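Local coordinates for protein probable L,D-transpeptidase 3 (Mycobacterium tuberculosis, PDB 6D4K) that is a probable L,D-transpeptidase of cell wall biogenesis that does not form 3->3 peptidoglycan cross-links from tetrapeptide stems and may anchor proteins to peptidoglycan, at residues A[78-81]-A[85-88]; A[203-208]-A[239-244]. All blocks are in the same frame, centred on the assembly; numbering follows the deposited sequence.

Interaction 1: residues A[78-81]-A[85-88]; sequences FEWL and VVQW
Glu79 and Gln87 pair backbone to backbone at the middle of an antiparallel beta hairpin, strands 76-80 and 85-90. They form the hydrogen-bonded pair of the register. Glu79 N donates to Gln87 O at 2.8 Å, and Gln87 N returns a bond to Glu79 O. Nearer the turn, Leu81 N donates to Val85 O with a more bent angle of 144°. The flanking pairs, Phe78 with Trp88 and Trp80 with Val86, are non-hydrogen-bonded.

The Glu79 and Gln87 side chains leave the same face of the sheet and run alongside each other. Gln87 NE2 donates to Glu79 OE1 at 3.0 Å. The acceptor lies in the amide plane of Gln87, but the amide meets the carboxylate from above its plane. Leu81 CD1 approaches Gln87 OE1 to 3.7 Å, its side chain crossing the glutamine nearly at a right angle.

The other face carries the aromatic and aliphatic groups. Val86 CG2 is anti to the backbone N, which sets it over the Trp80 indole. It lies 3.5 Å from the centroid of the five-membered ring of Trp80, almost on the ring normal, a CH-pi contact. The same methyl touches Phe78 CD1 at 3.7 Å. Trp88 turns its edge to the Phe78 ring in a T-shaped stack with planes at 65°. Trp88 CD1 sits over the ring centre, 3.6 Å from Phe78 CZ. Helix 59-65 packs on this face, and its Glu63 accepts a hydrogen bond from Trp80 NE1.

The hairpin is therefore two-sided. A side-chain hydrogen bond from the Gln87 amide to the Glu79 carboxylate links the strands on one face, while Val86 sits between two aromatic side chains on the other, joining the edge strand of this Ig-like sheet to its neighbour.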
# COMPACT_ATOMS: atom_id res chain seq x y z
N PHE A 78 12.73 -12.61 1.18
CA PHE A 78 12.05 -13.10 -0.02
C PHE A 78 10.67 -13.67 0.32
O PHE A 78 10.51 -14.39 1.31
CB PHE A 78 12.87 -14.20 -0.70
CG PHE A 78 14.06 -13.69 -1.46
CD1 PHE A 78 13.90 -13.00 -2.66
CD2 PHE A 78 15.35 -13.93 -1.00
CE1 PHE A 78 15.01 -12.56 -3.37
CE2 PHE A 78 16.46 -13.49 -1.71
CZ PHE A 78 16.29 -12.80 -2.90
N GLU A 79 9.69 -13.33 -0.52
CA GLU A 79 8.35 -13.90 -0.45
C GLU A 79 7.95 -14.34 -1.84
O GLU A 79 8.03 -13.55 -2.79
CB GLU A 79 7.33 -12.87 0.03
CG GLU A 79 7.63 -12.19 1.35
CD GLU A 79 6.57 -11.16 1.70
OE1 GLU A 79 5.82 -10.73 0.79
OE2 GLU A 79 6.49 -10.79 2.89
N TRP A 80 7.53 -15.59 -1.99
CA TRP A 80 7.12 -16.10 -3.29
C TRP A 80 5.66 -15.73 -3.55
O TRP A 80 4.78 -16.10 -2.77
CB TRP A 80 7.37 -17.61 -3.38
CG TRP A 80 8.84 -17.88 -3.49
CD1 TRP A 80 9.74 -17.89 -2.47
CD2 TRP A 80 9.58 -18.10 -4.69
NE1 TRP A 80 11.01 -18.13 -2.96
CE2 TRP A 80 10.94 -18.26 -4.33
CE3 TRP A 80 9.23 -18.17 -6.05
CZ2 TRP A 80 11.95 -18.48 -5.26
CZ3 TRP A 80 10.22 -18.42 -6.98
CH2 TRP A 80 11.57 -18.55 -6.59
N LEU A 81 5.43 -14.98 -4.63
CA LEU A 81 4.07 -14.58 -5.01
C LEU A 81 3.41 -15.58 -5.95
O LEU A 81 2.18 -15.68 -5.97
CB LEU A 81 4.09 -13.20 -5.67
CG LEU A 81 4.76 -12.08 -4.87
CD1 LEU A 81 4.61 -10.73 -5.54
CD2 LEU A 81 4.19 -12.05 -3.46
N VAL A 85 7.41 -15.93 -9.58
CA VAL A 85 7.61 -14.56 -9.11
C VAL A 85 8.01 -14.60 -7.64
O VAL A 85 7.25 -15.08 -6.80
CB VAL A 85 6.37 -13.67 -9.28
CG1 VAL A 85 6.65 -12.28 -8.68
CG2 VAL A 85 5.99 -13.55 -10.76
N VAL A 86 9.19 -14.07 -7.33
CA VAL A 86 9.60 -13.87 -5.95
C VAL A 86 9.85 -12.39 -5.74
O VAL A 86 10.45 -11.71 -6.58
CB VAL A 86 10.82 -14.74 -5.52
CG1 VAL A 86 12.12 -14.30 -6.22
CG2 VAL A 86 10.98 -14.76 -4.00
N GLN A 87 9.36 -11.86 -4.63
CA GLN A 87 9.64 -10.47 -4.31
C GLN A 87 10.53 -10.39 -3.08
O GLN A 87 10.45 -11.23 -2.18
CB GLN A 87 8.37 -9.64 -4.09
CG GLN A 87 7.65 -9.82 -2.79
CD GLN A 87 6.52 -8.84 -2.67
OE1 GLN A 87 6.29 -8.03 -3.57
NE2 GLN A 87 5.77 -8.92 -1.58
N TRP A 88 11.39 -9.39 -3.08
CA TRP A 88 12.32 -9.15 -1.98
C TRP A 88 11.83 -7.89 -1.29
O TRP A 88 11.82 -6.81 -1.90
CB TRP A 88 13.72 -9.01 -2.56
CG TRP A 88 14.82 -8.86 -1.58
CD1 TRP A 88 15.53 -9.87 -0.96
CD2 TRP A 88 15.42 -7.64 -1.14
NE1 TRP A 88 16.52 -9.34 -0.16
CE2 TRP A 88 16.46 -7.97 -0.25
CE3 TRP A 88 15.16 -6.29 -1.40
CZ2 TRP A 88 17.26 -7.00 0.35
CZ3 TRP A 88 15.95 -5.33 -0.79
CH2 TRP A 88 16.99 -5.69 0.08

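Interaction 2: residues A[203-208]-A[239-244]; sequences SVDYAV and LSREDA
The L,D-transpeptidase catalytic domain brings a chain corner between strands 201-204 and 207-209 against the first turn of helix 241-250. Asp205 and Tyr206 at the corner meet Arg241 and Ala244 of the helix.

Asp205 and Arg241 form a salt bridge. A single carboxylate oxygen, OD2, takes both contacts. Asp205 OD2 lies 2.6 Å from Arg241 NH2 and 2.8 Å from Arg241 NE. It sits at the guanidinium edge near its plane, but both N-H bonds are strongly bent and weak as hydrogen bonds, the NH2 angle being 120°. The carboxylate plane is turned 72° from the guanidinium, so the two groups do not pair flat. Arg241 reaches across with an extended chain, CG anti to the backbone N. Asp205 pairs with two arginines, Arg241 through OD2 and Arg181 through OD1. Their positive charge would probably stabilise its carboxylate as an anion.

Tyr206 comes over one face of the same guanidinium. Its CE2 is 3.7 Å from Arg241 CZ. The two planes are nearly perpendicular, 82° apart, so the ring presents an edge and does not stack flat on the cation. Arg181 makes the cation-pi contact with this ring, and Tyr248 packs against it edge-to-face. Lower on the side chain, Tyr206 CB rests 4.3 Å from Ala244 CB.

The helix start is capped locally. Ser240, at the N-cap, accepts from Asp243 N through OG at 3.0 Å.

The side chain of Tyr206 is about 6 Å from that of His218, the predicted proton donor/acceptor. Charge pairing and ring packing together hold this corner to the helix that follows the strand leading from Cys236, the predicted nucleophile, which binds the acetyl group of faropenem covalently.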
# COMPACT_ATOMS: atom_id res chain seq x y z
N SER A 203 -19.11 2.07 -5.93
CA SER A 203 -18.16 2.72 -6.82
C SER A 203 -17.31 3.65 -5.97
O SER A 203 -17.85 4.56 -5.32
CB SER A 203 -18.86 3.50 -7.92
OG SER A 203 -17.91 4.06 -8.81
N VAL A 204 -16.01 3.42 -5.96
CA VAL A 204 -15.08 4.10 -5.05
C VAL A 204 -14.26 5.08 -5.87
O VAL A 204 -13.58 4.68 -6.83
CB VAL A 204 -14.19 3.08 -4.32
CG1 VAL A 204 -13.13 3.80 -3.52
CG2 VAL A 204 -15.05 2.19 -3.42
N ASP A 205 -14.29 6.35 -5.48
CA ASP A 205 -13.73 7.42 -6.31
C ASP A 205 -12.21 7.33 -6.37
O ASP A 205 -11.62 7.28 -7.46
CB ASP A 205 -14.17 8.78 -5.77
CG ASP A 205 -14.19 9.85 -6.84
OD1 ASP A 205 -13.54 9.67 -7.89
OD2 ASP A 205 -14.87 10.87 -6.62
N TYR A 206 -11.55 7.34 -5.22
CA TYR A 206 -10.10 7.23 -5.13
C TYR A 206 -9.79 5.95 -4.37
O TYR A 206 -10.36 5.73 -3.29
CB TYR A 206 -9.49 8.44 -4.39
CG TYR A 206 -9.73 9.75 -5.08
CD1 TYR A 206 -8.83 10.25 -6.01
CD2 TYR A 206 -10.87 10.50 -4.82
CE1 TYR A 206 -9.05 11.44 -6.66
CE2 TYR A 206 -11.11 11.70 -5.47
CZ TYR A 206 -10.19 12.17 -6.38
OH TYR A 206 -10.42 13.37 -7.02
N ALA A 207 -8.92 5.11 -4.92
CA ALA A 207 -8.67 3.80 -4.34
C ALA A 207 -7.18 3.49 -4.37
O ALA A 207 -6.60 3.36 -5.46
CB ALA A 207 -9.46 2.71 -5.08
N VAL A 208 -6.58 3.37 -3.19
CA VAL A 208 -5.17 3.05 -3.02
C VAL A 208 -5.11 1.63 -2.48
O VAL A 208 -5.45 1.39 -1.32
CB VAL A 208 -4.49 4.04 -2.06
CG1 VAL A 208 -3.01 3.74 -1.93
CG2 VAL A 208 -4.71 5.49 -2.51
N LEU A 239 -11.71 7.15 4.27
CA LEU A 239 -11.43 8.57 4.41
C LEU A 239 -12.55 9.37 3.75
O LEU A 239 -13.34 8.84 2.96
CB LEU A 239 -10.10 8.96 3.76
CG LEU A 239 -8.82 8.27 4.23
CD1 LEU A 239 -7.64 8.68 3.37
CD2 LEU A 239 -8.56 8.58 5.70
N SER A 240 -12.60 10.67 4.07
CA SER A 240 -13.47 11.57 3.31
C SER A 240 -12.96 11.67 1.88
O SER A 240 -11.80 11.35 1.58
CB SER A 240 -13.48 12.96 3.95
OG SER A 240 -12.26 13.64 3.72
N ARG A 241 -13.83 12.13 0.98
CA ARG A 241 -13.40 12.29 -0.41
C ARG A 241 -12.22 13.25 -0.52
O ARG A 241 -11.26 12.99 -1.26
CB ARG A 241 -14.56 12.77 -1.29
CG ARG A 241 -14.22 12.71 -2.78
CD ARG A 241 -15.17 13.54 -3.64
NE ARG A 241 -15.05 13.17 -5.05
CZ ARG A 241 -14.16 13.69 -5.90
NH1 ARG A 241 -13.30 14.61 -5.48
NH2 ARG A 241 -14.14 13.29 -7.16
N GLU A 242 -12.26 14.36 0.22
CA GLU A 242 -11.21 15.37 0.13
C GLU A 242 -9.89 14.85 0.70
O GLU A 242 -8.83 15.09 0.12
CB GLU A 242 -11.65 16.65 0.84
CG GLU A 242 -12.84 17.36 0.18
CD GLU A 242 -14.19 16.72 0.52
OE1 GLU A 242 -14.26 15.96 1.50
OE2 GLU A 242 -15.17 17.00 -0.20
N ASP A 243 -9.94 14.15 1.84
CA ASP A 243 -8.71 13.59 2.40
C ASP A 243 -8.16 12.47 1.51
O ASP A 243 -6.94 12.39 1.30
CB ASP A 243 -8.94 13.10 3.83
CG ASP A 243 -9.00 14.23 4.84
OD1 ASP A 243 -8.53 15.35 4.52
OD2 ASP A 243 -9.50 14.01 5.96
N ALA A 244 -9.05 11.62 0.98
CA ALA A 244 -8.62 10.56 0.06
C ALA A 244 -7.99 11.13 -1.20
O ALA A 244 -6.99 10.59 -1.70
CB ALA A 244 -9.81 9.66 -0.28

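From the N terminus, the chain first reaches interaction 1, where residues 78-81 and 85-88 close a short hairpin loop within the Ig-like domain. It then passes into the catalytic domain, where residues 203-208 meet 239-244 and close a longer loop of 30 residues. That loop includes strand 216-219 and both His218 and Cys236. The two contacts follow in series, neither nested nor crossed. They lie on opposite sides of the chain's centre. The centres of interactions 1 and 2 are about 30 Å apart, and their nearest atoms about 15 Å apart. Interaction 1 joins neighbouring strands of one sheet, whereas interaction 2 ties a strand corner to a helix.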